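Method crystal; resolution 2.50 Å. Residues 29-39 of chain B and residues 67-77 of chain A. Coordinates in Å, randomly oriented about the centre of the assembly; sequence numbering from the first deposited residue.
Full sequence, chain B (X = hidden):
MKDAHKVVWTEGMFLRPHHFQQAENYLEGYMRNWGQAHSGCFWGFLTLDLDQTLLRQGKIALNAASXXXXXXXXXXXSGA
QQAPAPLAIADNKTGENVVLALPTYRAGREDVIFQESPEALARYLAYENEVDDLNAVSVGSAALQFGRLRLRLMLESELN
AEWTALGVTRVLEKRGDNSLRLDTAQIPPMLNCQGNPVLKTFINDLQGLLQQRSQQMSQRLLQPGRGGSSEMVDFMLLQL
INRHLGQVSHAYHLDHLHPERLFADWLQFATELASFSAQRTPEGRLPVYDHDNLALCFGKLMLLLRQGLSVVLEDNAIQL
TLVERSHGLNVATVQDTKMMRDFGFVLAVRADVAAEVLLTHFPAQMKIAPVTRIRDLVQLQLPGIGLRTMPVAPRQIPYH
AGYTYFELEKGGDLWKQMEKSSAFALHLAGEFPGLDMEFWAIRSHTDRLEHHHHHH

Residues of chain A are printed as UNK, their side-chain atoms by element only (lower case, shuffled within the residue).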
# COMPACT_ATOMS: atom_id res chain seq x y z
N GLY B 29 -27.59 -12.33 -3.37
CA GLY B 29 -26.64 -12.59 -2.31
C GLY B 29 -25.34 -13.17 -2.84
O GLY B 29 -24.27 -12.85 -2.34
N TYR B 30 -25.42 -13.94 -3.88
CA TYR B 30 -24.26 -14.54 -4.47
C TYR B 30 -23.32 -13.49 -4.97
O TYR B 30 -22.15 -13.54 -4.71
CB TYR B 30 -24.70 -15.43 -5.60
CG TYR B 30 -23.64 -16.26 -6.24
CD1 TYR B 30 -22.73 -15.71 -7.10
CD2 TYR B 30 -23.59 -17.61 -6.03
CE1 TYR B 30 -21.78 -16.48 -7.70
CE2 TYR B 30 -22.65 -18.38 -6.63
CZ TYR B 30 -21.74 -17.81 -7.46
OH TYR B 30 -20.80 -18.60 -8.05
N MET B 31 -23.83 -12.53 -5.70
CA MET B 31 -23.03 -11.48 -6.26
C MET B 31 -22.59 -10.52 -5.18
O MET B 31 -21.52 -10.03 -5.19
CB MET B 31 -23.81 -10.77 -7.35
CG MET B 31 -23.19 -9.52 -7.94
SD MET B 31 -21.43 -9.53 -8.32
CE MET B 31 -21.37 -10.20 -9.97
N ARG B 32 -23.43 -10.29 -4.20
CA ARG B 32 -23.10 -9.41 -3.13
C ARG B 32 -22.03 -10.00 -2.24
O ARG B 32 -21.23 -9.30 -1.69
CB ARG B 32 -24.33 -9.16 -2.30
CG ARG B 32 -24.37 -7.83 -1.62
CD ARG B 32 -25.58 -7.78 -0.75
NE ARG B 32 -26.70 -8.22 -1.53
CZ ARG B 32 -27.73 -8.89 -1.06
NH1 ARG B 32 -27.82 -9.22 0.20
NH2 ARG B 32 -28.69 -9.22 -1.90
N ASN B 33 -22.03 -11.31 -2.09
CA ASN B 33 -21.04 -11.95 -1.30
C ASN B 33 -19.73 -11.93 -2.01
O ASN B 33 -18.71 -11.82 -1.39
CB ASN B 33 -21.43 -13.39 -1.01
CG ASN B 33 -22.44 -13.50 0.09
OD1 ASN B 33 -22.71 -12.54 0.78
ND2 ASN B 33 -23.01 -14.66 0.24
N TRP B 34 -19.75 -12.05 -3.32
CA TRP B 34 -18.54 -12.02 -4.08
C TRP B 34 -17.93 -10.65 -4.06
O TRP B 34 -16.75 -10.49 -3.98
CB TRP B 34 -18.81 -12.38 -5.52
CG TRP B 34 -18.09 -13.54 -5.98
CD1 TRP B 34 -18.55 -14.78 -6.00
CD2 TRP B 34 -16.78 -13.58 -6.50
NE1 TRP B 34 -17.61 -15.62 -6.50
CE2 TRP B 34 -16.51 -14.90 -6.81
CE3 TRP B 34 -15.81 -12.63 -6.74
CZ2 TRP B 34 -15.32 -15.30 -7.34
CZ3 TRP B 34 -14.64 -13.03 -7.26
CH2 TRP B 34 -14.40 -14.34 -7.56
N GLY B 35 -18.77 -9.65 -4.13
CA GLY B 35 -18.31 -8.29 -4.15
C GLY B 35 -17.81 -7.81 -2.84
O GLY B 35 -16.86 -7.09 -2.77
N GLN B 36 -18.48 -8.20 -1.78
CA GLN B 36 -18.09 -7.76 -0.48
C GLN B 36 -16.87 -8.47 0.02
O GLN B 36 -16.20 -7.98 0.89
CB GLN B 36 -19.25 -7.89 0.47
CG GLN B 36 -20.33 -6.87 0.22
CD GLN B 36 -21.45 -6.99 1.20
OE1 GLN B 36 -21.27 -7.46 2.30
NE2 GLN B 36 -22.61 -6.57 0.81
N ALA B 37 -16.57 -9.62 -0.53
CA ALA B 37 -15.38 -10.32 -0.13
C ALA B 37 -14.12 -9.70 -0.70
O ALA B 37 -13.04 -9.94 -0.17
CB ALA B 37 -15.44 -11.79 -0.56
N HIS B 38 -14.24 -8.90 -1.74
CA HIS B 38 -13.07 -8.32 -2.39
C HIS B 38 -13.06 -6.80 -2.42
O HIS B 38 -12.25 -6.23 -3.15
CB HIS B 38 -12.96 -8.87 -3.80
CG HIS B 38 -12.82 -10.35 -3.84
ND1 HIS B 38 -13.89 -11.20 -4.03
CD2 HIS B 38 -11.74 -11.15 -3.65
CE1 HIS B 38 -13.47 -12.44 -4.00
NE2 HIS B 38 -12.17 -12.45 -3.78
N SER B 39 -13.91 -6.13 -1.65
CA SER B 39 -13.88 -4.67 -1.60
C SER B 39 -14.25 -4.23 -0.20
O SER B 39 -15.29 -4.62 0.31
CB SER B 39 -14.84 -4.05 -2.61
OG SER B 39 -14.53 -4.46 -3.92
N UNK A 67 -16.40 -17.10 3.08
CA UNK A 67 -15.31 -16.92 2.16
C UNK A 67 -15.69 -17.39 0.78
O UNK A 67 -16.86 -17.42 0.42
N UNK A 68 -14.68 -17.78 0.02
CA UNK A 68 -14.83 -18.22 -1.36
C UNK A 68 -13.92 -19.41 -1.61
O UNK A 68 -12.74 -19.38 -1.27
c UNK A 68 -14.29 -17.60 -3.71
c UNK A 68 -15.67 -16.10 -2.37
c UNK A 68 -14.51 -17.07 -2.33
c UNK A 68 -15.26 -14.71 -2.56
N UNK A 69 -14.46 -20.44 -2.21
CA UNK A 69 -13.72 -21.63 -2.52
C UNK A 69 -12.89 -21.42 -3.77
O UNK A 69 -13.13 -20.50 -4.54
c UNK A 69 -13.84 -25.15 -0.66
c UNK A 69 -15.47 -23.12 -1.46
c UNK A 69 -14.67 -22.80 -2.71
s UNK A 69 -14.50 -23.65 -0.03
N UNK A 70 -11.87 -22.24 -3.98
CA UNK A 70 -11.01 -22.03 -5.14
C UNK A 70 -11.73 -22.11 -6.46
O UNK A 70 -11.27 -21.52 -7.43
c UNK A 70 -9.85 -23.30 -3.58
c UNK A 70 -9.97 -23.15 -5.00
c UNK A 70 -11.22 -23.11 -2.99
N UNK A 71 -12.86 -22.81 -6.52
CA UNK A 71 -13.62 -22.91 -7.75
C UNK A 71 -14.57 -21.74 -7.96
O UNK A 71 -15.30 -21.73 -8.94
o UNK A 71 -16.45 -25.03 -7.07
c UNK A 71 -14.39 -24.22 -7.79
o UNK A 71 -15.56 -23.42 -5.91
c UNK A 71 -15.55 -24.22 -6.86
N UNK A 72 -14.58 -20.77 -7.05
CA UNK A 72 -15.36 -19.57 -7.19
C UNK A 72 -16.59 -19.51 -6.31
O UNK A 72 -17.29 -18.50 -6.32
N UNK A 73 -16.85 -20.55 -5.54
CA UNK A 73 -18.11 -20.66 -4.86
C UNK A 73 -18.07 -19.92 -3.54
O UNK A 73 -17.30 -20.29 -2.66
c UNK A 73 -18.42 -22.11 -4.61
c UNK A 73 -19.82 -22.25 -4.06
o UNK A 73 -18.31 -22.81 -5.84
N UNK A 74 -18.87 -18.88 -3.36
CA UNK A 74 -18.97 -18.24 -2.05
C UNK A 74 -19.75 -19.09 -1.07
O UNK A 74 -20.59 -19.90 -1.45
c UNK A 74 -19.73 -16.95 -2.35
c UNK A 74 -20.48 -17.23 -3.58
c UNK A 74 -19.69 -18.21 -4.37
N UNK A 75 -19.47 -18.90 0.21
CA UNK A 75 -20.12 -19.66 1.26
C UNK A 75 -20.14 -18.84 2.52
O UNK A 75 -19.31 -17.96 2.73
c UNK A 75 -19.43 -21.00 1.53
c UNK A 75 -16.97 -20.82 1.17
c UNK A 75 -17.78 -20.71 3.39
c UNK A 75 -15.48 -20.51 2.96
c UNK A 75 -18.03 -20.86 2.05
c UNK A 75 -15.71 -20.66 1.63
c UNK A 75 -16.52 -20.54 3.84
N UNK A 76 -21.08 -19.19 3.39
CA UNK A 76 -21.27 -18.55 4.67
C UNK A 76 -22.12 -19.48 5.52
O UNK A 76 -23.15 -19.95 5.04
n UNK A 76 -20.83 -12.85 3.87
n UNK A 76 -21.06 -13.32 6.11
c UNK A 76 -21.42 -13.53 4.85
c UNK A 76 -21.94 -17.18 4.51
n UNK A 76 -22.37 -14.42 4.57
c UNK A 76 -22.35 -16.54 5.81
c UNK A 76 -23.07 -15.22 5.57
N UNK A 77 -21.70 -19.75 6.75
CA UNK A 77 -22.52 -20.56 7.63
C UNK A 77 -22.24 -20.17 9.06
O UNK A 77 -21.23 -19.53 9.36
c UNK A 77 -18.39 -23.47 8.46
c UNK A 77 -20.91 -22.55 7.79
c UNK A 77 -19.28 -23.14 9.44
c UNK A 77 -20.01 -22.89 6.81
c UNK A 77 -20.53 -22.70 9.11
c UNK A 77 -22.29 -22.07 7.43
c UNK A 77 -18.76 -23.34 7.14

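Position 67 has no side-chain atoms, and its phi/psi of 163/-154 would jam a CB against the preceding carbonyl O; it is Gly A67.

Position 68 carries four carbons, forked at the first, with one arm two carbons long; the tip of that arm reaches Ala B37, His B38 and one face of the Trp B34 ring. It is Ile A68, whose CD1 lies 3.5 Å from Ala B37 CB and 3.2 Å from His B38 CE1.

Position 69 is an unbranched chain of two carbons, a sulfur and a terminal carbon that does not touch chain B, hence Met A69. At position 70 three carbons, also out of reach, close a ring onto the backbone N, giving Pro A70. Position 71 has two carbons, the second bearing two oxygens, and no contact with chain B: Asp A71.

Position 72 again lacks side-chain atoms, and its phi/psi of 106/-2 would press a CB against the preceding carbonyl. Its own carbonyl O accepts a hydrogen bond from Trp B34 NE1 at 2.9 Å, with an N-H...O angle of 156°. It is Gly A72, and it ends a type I turn that begins at Met A69.

Position 73 has one carbon bearing an oxygen and a second carbon, and its CB points away from chain B; it is a threonine. Thr A73 OG1 and N both donate to Asp A71 OD1, at 2.8 and 3.2 Å, bracing the turn.

Position 74 shows three carbons in a ring closed on the backbone N, packed over one face of the Tyr B30 ring and against Trp B34. This is Pro A74; its CG lies 4.0 Å from the centroid of the Tyr B30 ring, 12° off the normal, a CH-pi contact, and 3.9 Å from Trp B34 CD1.

Position 75 has one carbon and a six-carbon ring, with CB directed away from the helix: Phe A75. Position 76 has three carbons, a nitrogen, then a carbon with two nitrogens, one of which approaches Asn B33. It is Arg A76, whose NH2 comes within 3.6 Å of Asn B33 OD1. Position 77 repeats the carbon-plus-six-ring pattern, out of reach: Phe A77.

The contact works by setting the helix across strand 74-77 at 94°, with axes 8.6 Å apart at closest approach. Trp B34 is the hub: its indole nitrogen bonds at the ring edge to the turn carbonyl, while Ile A68 covers a face. Pro A74 packs against Tyr B30 and Trp B34, so one directional bond is embedded in apolar packing.

Chain A, residues 67-77: GIMPDGTPFRF
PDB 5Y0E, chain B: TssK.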